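C protein alpha-antigen (Streptococcus agalactiae, PDB 1YWM) is a cell-wall-anchored surface protein that may play a role in both virulence and immunity, represented here by its N-terminal domain. Local coordinates at residues V70-G74 against T75-G79; Q168-I171 against D172-V176. All coordinates share one frame; numbering follows the deposited sequence.

Contact 1 (V70-G74 against T75-G79); sequences VFRQG and TKYYG
A beta hairpin with a two-residue loop, Gly74-Thr75, joins the end of strand 66-73 to strand 76-78, closed by a type II' turn from Gln73 to Lys76 with Gly74 at its first corner, where phi is positive (62°). Four backbone hydrogen bonds hold it: Phe71 N to Tyr78 O is 2.8 Å and nearly straight, and Tyr78 N returns to Phe71 O; beside the turn Gln73 N and Lys76 O, then Lys76 N and Gln73 O, repeat the pattern. Between these two hydrogen-bonded pairs lies the non-hydrogen-bonded pair of Arg72 and Tyr77, whose side chains meet on the same face of the sheet. Arg72 leaves with CG anti to the backbone N (chi1 174°) and bends at chi2, which lays its CD over the face of the Tyr77 ring as a CH-pi contact, 4.0 Å from CD to the ring centroid. Its guanidinium follows in a cation-pi contact, CZ 4.5 Å from the same centroid, with the two planes 52° apart rather than stacked. NH1 comes down over the rim of that face, 3.3 Å from Tyr77 CE2, while one guanidinium face rests on the turn backbone at Thr75 C and Lys76 N. A water in the guanidinium plane accepts from Arg72 NH1 at 2.9 Å and donates weakly to Thr75 O. Val70 CG1 also touches the Tyr77 ring, at CD1 (3.7 Å). On the other side of the hairpin, Gln73 OE1 comes within 4.0 Å of Tyr78 CE1, amide and ring planes almost perpendicular; Gln73 NE2 is bonded to Ser86 O. Strand 76-78 is an outermost strand of the mixed sheet, whereas strand 66-73 pairs on its other edge with strand 88-97, and Phe71 is buried against Leu92 and Pro55.

Contact 2 (Q168-I171 against D172-V176); sequences QTDI and DSKIV
Lys174 reaches back one helical turn to Asp170, and its side chain follows the backbone carbonyl of that residue before meeting its carboxylate. CB lies 3.5 Å from Ile171 O; CG then passes Asp170 O at the same distance, and CD stays near that oxygen. The chain runs extended as far as CE, which is 4.2 Å from Asp170 OD1; the turn about CD-CE is nearly eclipsed (chi4 14°) and brings NZ to the aspartate. There NZ and Asp170 OD2 form a salt bridge of 3.5 Å, long enough that its hydrogen bond is weak. A water completes the link from the other carboxylate oxygen, donating to Asp170 OD1 at 2.6 Å and accepting from Lys174 NZ. Asp160 of helix 144-163 is a second, weak and long, ionic partner of the ammonium. This i to i+4 pair lies in the first turns of helix 168-182, part of the antiparallel three-helix bundle; Lys174 packs its side chain on Leu126 and Ile161 of the other two helices, as does the buried Ile171. Asp170 O is gripped twice, by Lys174 N at 3.0 Å and by Ser173 OG at 2.8 Å. The hydroxyl gets there because chi1 of 77° turns OG back toward the preceding turn. Near the helix start, Asp172 N bonds Gln168 O, and the Asp172 carboxylate merely draws near the Gln168 amide, OD1 to NE2 3.5 Å, with their planes 66° apart. Gln168 OE1 accepts from Asp122 N, just beyond strand 113-121.

How the contacts relate
Contact 1 comes first along the chain, in the beta-sandwich part with its fibronectin-like fold; contact 2 follows in the three-helix bundle. Their centres are 25 Å apart and their nearest atoms about 10 Å, so they do not touch, and they share no sheet or helix. The hairpin of 70-79 forms one edge of the mixed sheet within this chain, while residues 168-176 begin the helix whose first turns face the sandwich. Strand 113-121 connects the two indirectly: Phe71 touches Leu118 and Gln73 touches Ile120, and Gln168 and Ile171 touch Tyr121. The strand thus runs from the sheet core to the junction between the two parts of this N-terminal domain.

Contact 1 (V70-G74 against T75-G79)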
ATOM      1  N   VAL A  70      -6.030 -13.622 -10.681  1.00 13.28           N
ATOM      2  CA  VAL A  70      -5.739 -14.750  -9.810  1.00 11.24           C
ATOM      3  C   VAL A  70      -4.466 -14.370  -9.121  1.00 10.76           C
ATOM      4  O   VAL A  70      -3.497 -13.974  -9.774  1.00 12.94           O
ATOM      5  CB  VAL A  70      -5.460 -16.118 -10.571  1.00 15.83           C
ATOM      6  CG1 VAL A  70      -5.397 -17.264  -9.510  1.00 14.62           C
ATOM      7  CG2 VAL A  70      -6.520 -16.407 -11.584  1.00 25.87           C
ATOM      8  N   PHE A  71      -4.474 -14.495  -7.802  1.00 11.43           N
ATOM      9  CA  PHE A  71      -3.255 -14.313  -7.016  1.00 14.96           C
ATOM     10  C   PHE A  71      -2.674 -15.690  -6.728  1.00 11.53           C
ATOM     11  O   PHE A  71      -3.415 -16.665  -6.536  1.00 15.14           O
ATOM     12  CB  PHE A  71      -3.590 -13.643  -5.658  1.00 14.24           C
ATOM     13  CG  PHE A  71      -4.071 -12.218  -5.771  1.00 17.48           C
ATOM     14  CD1 PHE A  71      -5.412 -11.903  -5.568  1.00 13.94           C
ATOM     15  CD2 PHE A  71      -3.175 -11.182  -6.029  1.00 13.18           C
ATOM     16  CE1 PHE A  71      -5.871 -10.576  -5.633  1.00 14.80           C
ATOM     17  CE2 PHE A  71      -3.630  -9.842  -6.120  1.00 12.96           C
ATOM     18  CZ  PHE A  71      -4.977  -9.545  -5.909  1.00 11.26           C
ATOM     19  N   ARG A  72      -1.352 -15.768  -6.659  1.00 10.91           N
ATOM     20  CA  ARG A  72      -0.700 -16.964  -6.161  1.00 10.98           C
ATOM     21  C   ARG A  72       0.203 -16.501  -5.023  1.00 18.03           C
ATOM     22  O   ARG A  72       1.040 -15.609  -5.224  1.00 15.84           O
ATOM     23  CB  ARG A  72       0.177 -17.531  -7.275  1.00 13.49           C
ATOM     24  CG  ARG A  72       1.016 -18.690  -6.823  1.00 16.88           C
ATOM     25  CD  ARG A  72       0.230 -19.931  -6.685  1.00 16.71           C
ATOM     26  NE  ARG A  72       1.033 -21.072  -6.249  1.00 17.20           N
ATOM     27  CZ  ARG A  72       0.503 -22.235  -5.920  1.00 14.78           C
ATOM     28  NH1 ARG A  72      -0.818 -22.412  -6.039  1.00 14.00           N
ATOM     29  NH2 ARG A  72       1.290 -23.244  -5.504  1.00 16.27           N
ATOM     30  N   GLN A  73       0.030 -17.114  -3.862  1.00 14.57           N
ATOM     31  CA  GLN A  73       0.832 -16.800  -2.690  1.00 17.91           C
ATOM     32  C   GLN A  73       1.010 -18.070  -1.887  1.00 18.14           C
ATOM     33  O   GLN A  73       0.030 -18.740  -1.575  1.00 17.41           O
ATOM     34  CB  GLN A  73       0.102 -15.775  -1.820  1.00 15.23           C
ATOM     35  CG  GLN A  73       0.950 -15.348  -0.626  1.00 19.42           C
ATOM     36  CD  GLN A  73       0.271 -14.295   0.181  1.00 28.79           C
ATOM     37  OE1 GLN A  73      -0.956 -14.257   0.257  1.00 23.23           O
ATOM     38  NE2 GLN A  73       1.063 -13.432   0.797  1.00 28.20           N
ATOM     39  N   GLY A  74       2.249 -18.402  -1.535  1.00 21.19           N
ATOM     40  CA  GLY A  74       2.501 -19.672  -0.878  1.00 26.65           C
ATOM     41  C   GLY A  74       2.099 -20.820  -1.798  1.00 20.90           C
ATOM     42  O   GLY A  74       2.497 -20.850  -2.969  1.00 24.50           O
ATOM     43  N   THR A  75       1.276 -21.727  -1.286  1.00 21.26           N
ATOM     44  CA  THR A  75       0.802 -22.880  -2.057  1.00 16.69           C
ATOM     45  C   THR A  75      -0.656 -22.709  -2.461  1.00 23.80           C
ATOM     46  O   THR A  75      -1.355 -23.699  -2.756  1.00 23.83           O
ATOM     47  CB  THR A  75       0.918 -24.176  -1.221  1.00 26.20           C
ATOM     48  OG1 THR A  75       0.145 -24.017  -0.025  1.00 25.47           O
ATOM     49  CG2 THR A  75       2.354 -24.393  -0.725  1.00 32.94           C
ATOM     50  N   LYS A  76      -1.130 -21.468  -2.472  1.00 17.21           N
ATOM     51  CA  LYS A  76      -2.551 -21.232  -2.759  1.00 19.86           C
ATOM     52  C   LYS A  76      -2.824 -20.243  -3.898  1.00 16.97           C
ATOM     53  O   LYS A  76      -2.089 -19.295  -4.082  1.00 14.22           O
ATOM     54  CB  LYS A  76      -3.290 -20.782  -1.486  1.00 22.87           C
ATOM     55  CG  LYS A  76      -3.473 -21.924  -0.466  1.00 38.85           C
ATOM     56  CD  LYS A  76      -4.905 -22.049   0.039  1.00 54.97           C
ATOM     57  CE  LYS A  76      -5.272 -23.513   0.320  1.00 75.50           C
ATOM     58  NZ  LYS A  76      -5.847 -23.734   1.691  1.00 63.18           N
ATOM     59  N   TYR A  77      -3.897 -20.483  -4.653  1.00 11.49           N
ATOM     60  CA  TYR A  77      -4.440 -19.469  -5.547  1.00  9.99           C
ATOM     61  C   TYR A  77      -5.617 -18.774  -4.877  1.00 16.13           C
ATOM     62  O   TYR A  77      -6.361 -19.404  -4.127  1.00 15.50           O
ATOM     63  CB  TYR A  77      -4.968 -20.126  -6.817  1.00 13.33           C
ATOM     64  CG  TYR A  77      -3.919 -20.749  -7.710  1.00 12.43           C
ATOM     65  CD1 TYR A  77      -3.093 -19.955  -8.514  1.00 12.10           C
ATOM     66  CD2 TYR A  77      -3.814 -22.138  -7.812  1.00 14.92           C
ATOM     67  CE1 TYR A  77      -2.151 -20.550  -9.359  1.00  9.43           C
ATOM     68  CE2 TYR A  77      -2.871 -22.736  -8.645  1.00 13.20           C
ATOM     69  CZ  TYR A  77      -2.047 -21.937  -9.405  1.00 12.71           C
ATOM     70  OH  TYR A  77      -1.125 -22.517 -10.250  1.00 13.34           O
ATOM     71  N   TYR A  78      -5.784 -17.489  -5.163  1.00 17.70           N
ATOM     72  CA  TYR A  78      -6.895 -16.719  -4.633  1.00 18.60           C
ATOM     73  C   TYR A  78      -7.531 -15.957  -5.754  1.00 13.88           C
ATOM     74  O   TYR A  78      -6.848 -15.258  -6.494  1.00 17.68           O
ATOM     75  CB  TYR A  78      -6.451 -15.700  -3.577  1.00 15.87           C
ATOM     76  CG  TYR A  78      -5.813 -16.324  -2.362  1.00 18.74           C
ATOM     77  CD1 TYR A  78      -4.448 -16.189  -2.148  1.00 30.03           C
ATOM     78  CD2 TYR A  78      -6.572 -17.065  -1.434  1.00 24.47           C
ATOM     79  CE1 TYR A  78      -3.843 -16.757  -1.050  1.00 30.98           C
ATOM     80  CE2 TYR A  78      -5.973 -17.647  -0.331  1.00 27.80           C
ATOM     81  CZ  TYR A  78      -4.604 -17.476  -0.144  1.00 39.63           C
ATOM     82  OH  TYR A  78      -3.968 -18.037   0.924  1.00 31.45           O
ATOM     83  N   GLY A  79      -8.849 -16.084  -5.841  1.00 14.03           N
ATOM     84  CA  GLY A  79      -9.652 -15.398  -6.839  1.00 11.82           C
ATOM     85  C   GLY A  79     -10.342 -14.138  -6.344  1.00 17.00           C
ATOM     86  O   GLY A  79     -11.007 -13.450  -7.125  1.00 15.78           O
TER
HETATM   87  O   HOH W   1      -2.240 -24.976  -5.818  1.00 26.84           O

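Contact 2 (Q168-I171 against D172-V176)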
ATOM      1  N   GLN A 168       6.739  -4.344   3.336  1.00 14.58           N
ATOM      2  CA  GLN A 168       6.543  -4.487   4.794  1.00 19.74           C
ATOM      3  C   GLN A 168       7.770  -4.094   5.638  1.00 24.39           C
ATOM      4  O   GLN A 168       7.644  -3.573   6.770  1.00 19.59           O
ATOM      5  CB  GLN A 168       6.143  -5.913   5.124  1.00 21.12           C
ATOM      6  CG  GLN A 168       5.506  -6.070   6.476  1.00 15.34           C
ATOM      7  CD  GLN A 168       4.189  -5.292   6.597  1.00 26.66           C
ATOM      8  OE1 GLN A 168       3.419  -5.222   5.654  1.00 21.41           O
ATOM      9  NE2 GLN A 168       3.940  -4.717   7.769  1.00 20.99           N
ATOM     10  N   THR A 169       8.959  -4.362   5.099  1.00 20.74           N
ATOM     11  CA  THR A 169      10.188  -3.914   5.745  1.00 24.84           C
ATOM     12  C   THR A 169      10.172  -2.398   5.923  1.00 23.79           C
ATOM     13  O   THR A 169      10.530  -1.873   7.006  1.00 20.10           O
ATOM     14  CB  THR A 169      11.413  -4.313   4.908  1.00 27.40           C
ATOM     15  OG1 THR A 169      11.558  -5.744   4.926  1.00 30.94           O
ATOM     16  CG2 THR A 169      12.684  -3.805   5.595  1.00 31.89           C
ATOM     17  N   ASP A 170       9.783  -1.696   4.861  1.00 17.89           N
ATOM     18  CA  ASP A 170       9.687  -0.242   4.937  1.00 23.02           C
ATOM     19  C   ASP A 170       8.623   0.194   5.968  1.00 19.48           C
ATOM     20  O   ASP A 170       8.886   1.073   6.781  1.00 18.97           O
ATOM     21  CB  ASP A 170       9.449   0.391   3.576  1.00 20.39           C
ATOM     22  CG  ASP A 170       9.951   1.837   3.503  1.00 43.77           C
ATOM     23  OD1 ASP A 170       9.643   2.527   2.517  1.00 34.63           O
ATOM     24  OD2 ASP A 170      10.661   2.379   4.378  1.00 55.96           O
ATOM     25  N   ILE A 171       7.432  -0.403   5.919  1.00 17.43           N
ATOM     26  CA  ILE A 171       6.414  -0.160   6.954  1.00 18.27           C
ATOM     27  C   ILE A 171       6.982  -0.315   8.382  1.00 21.45           C
ATOM     28  O   ILE A 171       6.860   0.598   9.223  1.00 17.25           O
ATOM     29  CB  ILE A 171       5.177  -1.067   6.717  1.00 16.90           C
ATOM     30  CG1 ILE A 171       4.486  -0.711   5.369  1.00 18.33           C
ATOM     31  CG2 ILE A 171       4.246  -1.102   7.937  1.00 19.92           C
ATOM     32  CD1 ILE A 171       3.922   0.745   5.191  1.00 14.54           C
ATOM     33  N   ASP A 172       7.639  -1.445   8.647  1.00 17.24           N
ATOM     34  CA  ASP A 172       8.186  -1.707   9.973  1.00 23.65           C
ATOM     35  C   ASP A 172       9.227  -0.652  10.374  1.00 19.15           C
ATOM     36  O   ASP A 172       9.291  -0.247  11.537  1.00 25.15           O
ATOM     37  CB  ASP A 172       8.759  -3.129  10.075  1.00 26.08           C
ATOM     38  CG  ASP A 172       7.684  -4.213   9.984  1.00 28.31           C
ATOM     39  OD1 ASP A 172       6.468  -3.912  10.076  1.00 42.59           O
ATOM     40  OD2 ASP A 172       7.973  -5.410   9.800  1.00 43.99           O
ATOM     41  N   SER A 173      10.019  -0.189   9.422  1.00 18.89           N
ATOM     42  CA  SER A 173      10.976   0.875   9.711  1.00 19.70           C
ATOM     43  C   SER A 173      10.274   2.209  10.067  1.00 24.81           C
ATOM     44  O   SER A 173      10.744   2.977  10.934  1.00 20.21           O
ATOM     45  CB  SER A 173      12.010   1.027   8.592  1.00 22.79           C
ATOM     46  OG  SER A 173      11.478   1.702   7.471  1.00 38.20           O
ATOM     47  N   LYS A 174       9.124   2.457   9.447  1.00 18.09           N
ATOM     48  CA  LYS A 174       8.364   3.683   9.743  1.00 17.13           C
ATOM     49  C   LYS A 174       7.723   3.597  11.144  1.00 17.00           C
ATOM     50  O   LYS A 174       7.491   4.615  11.785  1.00 15.49           O
ATOM     51  CB  LYS A 174       7.317   3.970   8.643  1.00 12.47           C
ATOM     52  CG  LYS A 174       7.921   4.428   7.330  1.00 19.41           C
ATOM     53  CD  LYS A 174       6.867   4.441   6.261  1.00 23.65           C
ATOM     54  CE  LYS A 174       7.320   5.052   4.919  1.00 22.68           C
ATOM     55  NZ  LYS A 174       8.778   5.267   4.711  1.00 24.21           N
ATOM     56  N   ILE A 175       7.403   2.388  11.603  1.00 13.98           N
ATOM     57  CA  ILE A 175       6.865   2.224  12.946  1.00 18.76           C
ATOM     58  C   ILE A 175       7.918   2.675  13.963  1.00 19.86           C
ATOM     59  O   ILE A 175       7.587   3.371  14.941  1.00 17.87           O
ATOM     60  CB  ILE A 175       6.411   0.770  13.222  1.00 18.84           C
ATOM     61  CG1 ILE A 175       5.141   0.469  12.432  1.00 17.74           C
ATOM     62  CG2 ILE A 175       6.136   0.547  14.743  1.00 15.68           C
ATOM     63  CD1 ILE A 175       4.713  -1.015  12.446  1.00 21.36           C
ATOM     64  N   VAL A 176       9.170   2.282  13.704  1.00 17.88           N
ATOM     65  CA  VAL A 176      10.303   2.701  14.521  1.00 21.55           C
ATOM     66  C   VAL A 176      10.456   4.222  14.455  1.00 21.70           C
ATOM     67  O   VAL A 176      10.656   4.854  15.502  1.00 17.43           O
ATOM     68  CB  VAL A 176      11.653   2.011  14.119  1.00 23.17           C
ATOM     69  CG1 VAL A 176      12.845   2.594  14.940  1.00 20.30           C
ATOM     70  CG2 VAL A 176      11.570   0.509  14.304  1.00 25.43           C
TER
HETATM   71  O   HOH W   2       9.754   5.122   2.052  1.00 29.19           O